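PDB 5U02: glycosyl transferase from Staphylococcus aureus, which belongs to the glycosyltransferases, joining a helical linker domain to two successive beta-rich C-terminal domains of the E-set kind. Local coordinates for residues A[317-322]-A[327-332]; A[308-313]-A[337-342]. All blocks are in the same frame, centred on the assembly; numbering follows the deposited sequence.

Interaction 1 (A[317-322]-A[327-332]); sequences GMLSQT and VEILLS
With chi1 at -171°, Leu319 swings CG away from its backbone N, and Val327 CG1 is placed likewise on the facing strand, which brings the two branches together obliquely with Leu319 CG 3.5 Å from Val327 CG1. Leu319 CD1 extends this apolar strip to Ile329 CG1. Beyond Val327, the Gln321 chain bends at chi2 (99°) and lays its amide against the other branch, NE2 lying 3.4 Å from Val327 CG2. Tyr299 O and Phe301 N bind the two ends of that amide and so fix its rotation. The strands run antiparallel, with Met318-Leu330 and Ser320-Glu328 as hydrogen-bonded pairs. The bond from Glu328 N to Ser320 O, 2.9 Å long, is almost straight at 172°, whereas Met318 N reaches Leu330 O from above the carbonyl plane. Gly317 has no side chain, and its CA comes within 3.9 Å of Leu331 CA. On the face carrying Met318, Ser320, Glu328 and Leu330, a water bridges the strands: it is hydrogen-bonded to Ser320 OG at 2.7 Å, to Glu328 OE2 at 2.8 Å and to Met318 O at 3.0 Å. The water thereby links two side chains that do not bond directly, their OG and OE2 being 3.9 Å apart. Met318 also packs on Val309 of the second subunit. Within the sheet this hairpin is central: Val327 and Ile329 pair with Leu292 and Ile290 of strand 289-294, while Gly317 and Leu319 pair with Ala306 and Gly304 of strand 304-310.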
loop_
_atom_site.group_PDB
_atom_site.type_symbol
_atom_site.label_atom_id
_atom_site.label_comp_id
_atom_site.label_asym_id
_atom_site.label_seq_id
_atom_site.Cartn_x
_atom_site.Cartn_y
_atom_site.Cartn_z
ATOM N N GLY A 317 30.346 -10.045 -16.074
ATOM C CA GLY A 317 30.111 -11.471 -16.163
ATOM C C GLY A 317 28.632 -11.774 -16.065
ATOM O O GLY A 317 27.801 -10.880 -15.898
ATOM N N MET A 318 28.311 -13.060 -16.181
ATOM C CA MET A 318 26.946 -13.552 -16.032
ATOM C C MET A 318 26.923 -14.590 -14.922
ATOM O O MET A 318 27.671 -15.573 -14.971
ATOM C CB MET A 318 26.425 -14.143 -17.342
ATOM C CG MET A 318 25.619 -13.154 -18.175
ATOM S SD MET A 318 23.944 -12.952 -17.533
ATOM C CE MET A 318 23.398 -14.658 -17.547
ATOM N N LEU A 319 26.070 -14.368 -13.925
ATOM C CA LEU A 319 25.977 -15.250 -12.771
ATOM C C LEU A 319 24.862 -16.258 -12.990
ATOM O O LEU A 319 23.758 -15.892 -13.406
ATOM C CB LEU A 319 25.724 -14.449 -11.491
ATOM C CG LEU A 319 25.795 -15.181 -10.143
ATOM C CD1 LEU A 319 26.205 -14.228 -9.029
ATOM C CD2 LEU A 319 24.475 -15.857 -9.781
ATOM N N SER A 320 25.149 -17.524 -12.701
ATOM C CA SER A 320 24.146 -18.574 -12.762
ATOM C C SER A 320 24.341 -19.512 -11.581
ATOM O O SER A 320 25.474 -19.829 -11.207
ATOM C CB SER A 320 24.217 -19.349 -14.082
ATOM O OG SER A 320 25.481 -19.966 -14.236
ATOM N N GLN A 321 23.228 -19.934 -10.989
ATOM C CA GLN A 321 23.237 -20.841 -9.845
ATOM C C GLN A 321 23.281 -22.264 -10.386
ATOM O O GLN A 321 22.246 -22.844 -10.722
ATOM C CB GLN A 321 22.014 -20.600 -8.967
ATOM C CG GLN A 321 22.074 -21.300 -7.627
ATOM C CD GLN A 321 22.515 -20.373 -6.515
ATOM O OE1 GLN A 321 22.227 -19.177 -6.536
ATOM N NE2 GLN A 321 23.234 -20.919 -5.543
ATOM N N THR A 322 24.487 -22.829 -10.477
ATOM C CA THR A 322 24.668 -24.121 -11.133
ATOM C C THR A 322 24.195 -25.273 -10.258
ATOM O O THR A 322 23.687 -26.274 -10.770
ATOM C CB THR A 322 26.135 -24.311 -11.516
ATOM O OG1 THR A 322 26.950 -24.208 -10.343
ATOM C CG2 THR A 322 26.560 -23.244 -12.521
ATOM N N VAL A 327 27.872 -21.485 -7.517
ATOM C CA VAL A 327 27.496 -20.373 -8.373
ATOM C C VAL A 327 28.627 -20.137 -9.358
ATOM O O VAL A 327 29.802 -20.146 -8.972
ATOM C CB VAL A 327 27.209 -19.106 -7.546
ATOM C CG1 VAL A 327 27.290 -17.871 -8.405
ATOM C CG2 VAL A 327 25.842 -19.211 -6.889
ATOM N N GLU A 328 28.282 -19.934 -10.624
ATOM C CA GLU A 328 29.258 -19.662 -11.667
ATOM C C GLU A 328 29.088 -18.236 -12.171
ATOM O O GLU A 328 27.969 -17.803 -12.465
ATOM C CB GLU A 328 29.119 -20.646 -12.828
ATOM C CG GLU A 328 29.966 -20.279 -14.031
ATOM C CD GLU A 328 29.605 -21.084 -15.257
ATOM O OE1 GLU A 328 30.101 -22.219 -15.385
ATOM O OE2 GLU A 328 28.820 -20.585 -16.089
ATOM N N ILE A 329 30.198 -17.517 -12.272
ATOM C CA ILE A 329 30.222 -16.189 -12.862
ATOM C C ILE A 329 31.040 -16.310 -14.137
ATOM O O ILE A 329 32.270 -16.424 -14.086
ATOM C CB ILE A 329 30.800 -15.138 -11.910
ATOM C CG1 ILE A 329 29.921 -15.026 -10.657
ATOM C CG2 ILE A 329 30.899 -13.789 -12.612
ATOM C CD1 ILE A 329 30.453 -14.079 -9.603
ATOM N N LEU A 330 30.352 -16.322 -15.278
ATOM C CA LEU A 330 30.992 -16.427 -16.590
ATOM C C LEU A 330 31.455 -15.039 -17.011
ATOM O O LEU A 330 30.649 -14.203 -17.425
ATOM C CB LEU A 330 30.028 -17.024 -17.608
ATOM C CG LEU A 330 30.518 -17.135 -19.052
ATOM C CD1 LEU A 330 31.750 -18.026 -19.131
ATOM C CD2 LEU A 330 29.413 -17.652 -19.970
ATOM N N LEU A 331 32.760 -14.793 -16.912
ATOM C CA LEU A 331 33.316 -13.475 -17.177
ATOM C C LEU A 331 33.330 -13.173 -18.673
ATOM O O LEU A 331 33.300 -14.070 -19.519
ATOM C CB LEU A 331 34.735 -13.372 -16.620
ATOM C CG LEU A 331 34.880 -13.510 -15.109
ATOM C CD1 LEU A 331 36.346 -13.531 -14.734
ATOM C CD2 LEU A 331 34.163 -12.362 -14.421
ATOM N N SER A 332 33.394 -11.876 -18.993
ATOM C CA SER A 332 33.411 -11.433 -20.381
ATOM C C SER A 332 34.780 -11.574 -21.030
ATOM O O SER A 332 34.883 -11.438 -22.256
ATOM C CB SER A 332 32.961 -9.976 -20.477
ATOM O OG SER A 332 33.931 -9.114 -19.910
HETATM O O HOH W 1 27.149 -18.405 -15.752
#

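Interaction 2 (A[308-313]-A[337-342]); sequences VVLKDD and KRDFKN
The backbones stay apart, Leu310 CA lying 6.2 Å from Asn342 CA, and no hydrogen bond joins the two segments. The leucine side chain does nearly all the touching. Its CG lies beside the backbone N, and an unusual chi2 of 96° turns CD2 onto the helical turn, where it sits 3.2 Å from Asp339 O. That carbonyl also accepts Asn342 N at 2.8 Å, a bond within the helical turn. Leu310 CD2 also lies 3.7 Å from Asp339 CB, the two side chains crossing at about a right angle. Leu310 CG rests 4.0 Å from Asn342 O, and Ile343 packs against the same leucine. On the strand side, Leu310 N bonds to Asp313 O at 2.7 Å, closing the tight turn through Lys311 and Asp312. Asp312 OD1 forms a salt bridge with Lys289 of the third subunit, which joins the turn to a neighbouring chain. The arrangement is that of a two-residue beta-hairpin turn flanked by a short helical turn, here at the surface of an E-set domain.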
loop_
_atom_site.group_PDB
_atom_site.type_symbol
_atom_site.label_atom_id
_atom_site.label_comp_id
_atom_site.label_asym_id
_atom_site.label_seq_id
_atom_site.Cartn_x
_atom_site.Cartn_y
_atom_site.Cartn_z
ATOM N N VAL A 308 33.243 -8.244 -11.377
ATOM C CA VAL A 308 34.316 -8.282 -10.394
ATOM C C VAL A 308 35.190 -7.056 -10.608
ATOM O O VAL A 308 35.505 -6.696 -11.747
ATOM C CB VAL A 308 35.150 -9.579 -10.487
ATOM C CG1 VAL A 308 34.347 -10.757 -9.956
ATOM C CG2 VAL A 308 35.597 -9.837 -11.920
ATOM N N VAL A 309 35.565 -6.411 -9.510
ATOM C CA VAL A 309 36.290 -5.150 -9.543
ATOM C C VAL A 309 37.675 -5.388 -8.963
ATOM O O VAL A 309 37.812 -5.938 -7.863
ATOM C CB VAL A 309 35.553 -4.049 -8.762
ATOM C CG1 VAL A 309 36.388 -2.777 -8.729
ATOM C CG2 VAL A 309 34.194 -3.783 -9.373
ATOM N N LEU A 310 38.698 -5.000 -9.718
ATOM C CA LEU A 310 40.058 -4.926 -9.216
ATOM C C LEU A 310 40.406 -3.467 -8.950
ATOM O O LEU A 310 39.630 -2.555 -9.241
ATOM C CB LEU A 310 41.042 -5.560 -10.206
ATOM C CG LEU A 310 40.819 -7.051 -10.491
ATOM C CD1 LEU A 310 39.998 -7.253 -11.753
ATOM C CD2 LEU A 310 42.139 -7.804 -10.575
ATOM N N LYS A 311 41.593 -3.250 -8.384
ATOM C CA LYS A 311 41.958 -1.907 -7.948
ATOM C C LYS A 311 42.158 -0.951 -9.119
ATOM O O LYS A 311 42.037 0.267 -8.940
ATOM C CB LYS A 311 43.213 -1.970 -7.075
ATOM C CG LYS A 311 43.616 -0.652 -6.441
ATOM C CD LYS A 311 44.950 -0.176 -6.977
ATOM C CE LYS A 311 45.419 1.070 -6.249
ATOM N NZ LYS A 311 44.870 2.304 -6.872
ATOM N N ASP A 312 42.431 -1.467 -10.318
ATOM C CA ASP A 312 42.530 -0.602 -11.485
ATOM C C ASP A 312 41.901 -1.244 -12.720
ATOM O O ASP A 312 42.295 -0.933 -13.848
ATOM C CB ASP A 312 43.987 -0.229 -11.766
ATOM C CG ASP A 312 44.120 1.113 -12.471
ATOM O OD1 ASP A 312 43.359 2.043 -12.126
ATOM O OD2 ASP A 312 44.987 1.240 -13.364
ATOM N N ASP A 313 40.922 -2.126 -12.534
ATOM C CA ASP A 313 40.289 -2.796 -13.663
ATOM C C ASP A 313 38.972 -3.400 -13.196
ATOM O O ASP A 313 38.754 -3.599 -11.997
ATOM C CB ASP A 313 41.208 -3.870 -14.256
ATOM C CG ASP A 313 40.742 -4.366 -15.605
ATOM O OD1 ASP A 313 40.036 -3.618 -16.310
ATOM O OD2 ASP A 313 41.092 -5.506 -15.965
ATOM N N LYS A 337 45.525 -15.704 -13.220
ATOM C CA LYS A 337 45.455 -16.200 -11.850
ATOM C C LYS A 337 46.038 -15.203 -10.857
ATOM O O LYS A 337 45.539 -15.084 -9.735
ATOM C CB LYS A 337 46.175 -17.543 -11.742
ATOM N N ARG A 338 47.079 -14.467 -11.256
ATOM C CA ARG A 338 47.688 -13.496 -10.353
ATOM C C ARG A 338 46.747 -12.334 -10.047
ATOM O O ARG A 338 46.791 -11.780 -8.943
ATOM C CB ARG A 338 49.007 -12.994 -10.947
ATOM C CG ARG A 338 48.849 -12.034 -12.112
ATOM C CD ARG A 338 50.187 -11.573 -12.671
ATOM N NE ARG A 338 50.672 -12.425 -13.755
ATOM C CZ ARG A 338 50.777 -12.031 -15.023
ATOM N NH1 ARG A 338 50.433 -10.796 -15.366
ATOM N NH2 ARG A 338 51.228 -12.866 -15.948
ATOM N N ASP A 339 45.884 -11.955 -10.995
ATOM C CA ASP A 339 44.943 -10.865 -10.752
ATOM C C ASP A 339 43.674 -11.346 -10.066
ATOM O O ASP A 339 43.044 -10.577 -9.331
ATOM C CB ASP A 339 44.591 -10.160 -12.061
ATOM C CG ASP A 339 45.764 -9.411 -12.653
ATOM O OD1 ASP A 339 45.537 -8.521 -13.497
ATOM O OD2 ASP A 339 46.913 -9.697 -12.263
ATOM N N PHE A 340 43.284 -12.601 -10.296
ATOM C CA PHE A 340 42.163 -13.181 -9.568
ATOM C C PHE A 340 42.363 -13.075 -8.060
ATOM O O PHE A 340 41.396 -12.890 -7.314
ATOM C CB PHE A 340 41.979 -14.642 -9.989
ATOM C CG PHE A 340 40.990 -15.396 -9.154
ATOM C CD1 PHE A 340 39.633 -15.291 -9.400
ATOM C CD2 PHE A 340 41.418 -16.219 -8.129
ATOM C CE1 PHE A 340 38.723 -15.986 -8.631
ATOM C CE2 PHE A 340 40.516 -16.914 -7.359
ATOM C CZ PHE A 340 39.168 -16.800 -7.608
ATOM N N LYS A 341 43.608 -13.176 -7.596
ATOM C CA LYS A 341 43.899 -13.024 -6.175
ATOM C C LYS A 341 43.715 -11.594 -5.684
ATOM O O LYS A 341 43.695 -11.374 -4.471
ATOM C CB LYS A 341 45.328 -13.487 -5.885
ATOM C CG LYS A 341 45.716 -14.787 -6.574
ATOM C CD LYS A 341 47.225 -14.985 -6.549
ATOM C CE LYS A 341 47.678 -16.045 -7.550
ATOM N NZ LYS A 341 49.154 -15.996 -7.790
ATOM N N ASN A 342 43.579 -10.623 -6.588
ATOM C CA ASN A 342 43.467 -9.215 -6.228
ATOM C C ASN A 342 42.067 -8.658 -6.469
ATOM O O ASN A 342 41.911 -7.448 -6.656
ATOM C CB ASN A 342 44.497 -8.390 -6.997
ATOM C CG ASN A 342 45.816 -8.265 -6.259
ATOM O OD1 ASN A 342 46.098 -7.237 -5.639
ATOM N ND2 ASN A 342 46.632 -9.309 -6.325
#

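In the fold
Followed from the N terminus, the chain first meets interaction 2 through strand 304-310 and its turn, then runs out along strand 313-323 and back along strand 326-331, which interaction 1 joins as a short hairpin. Only afterwards does helix 337-340 return to Leu310, just before the turn, completing interaction 2 as the longer closure with the hairpin wholly within it; the two do not cross. Their centres lie about 17 Å apart, yet they touch where Leu331 CD2 packs 3.8 Å from Val308 CG2. Interaction 1 ties two neighbouring strands in the middle of the antiparallel sheet, while interaction 2 sets the helix against the strand next in order.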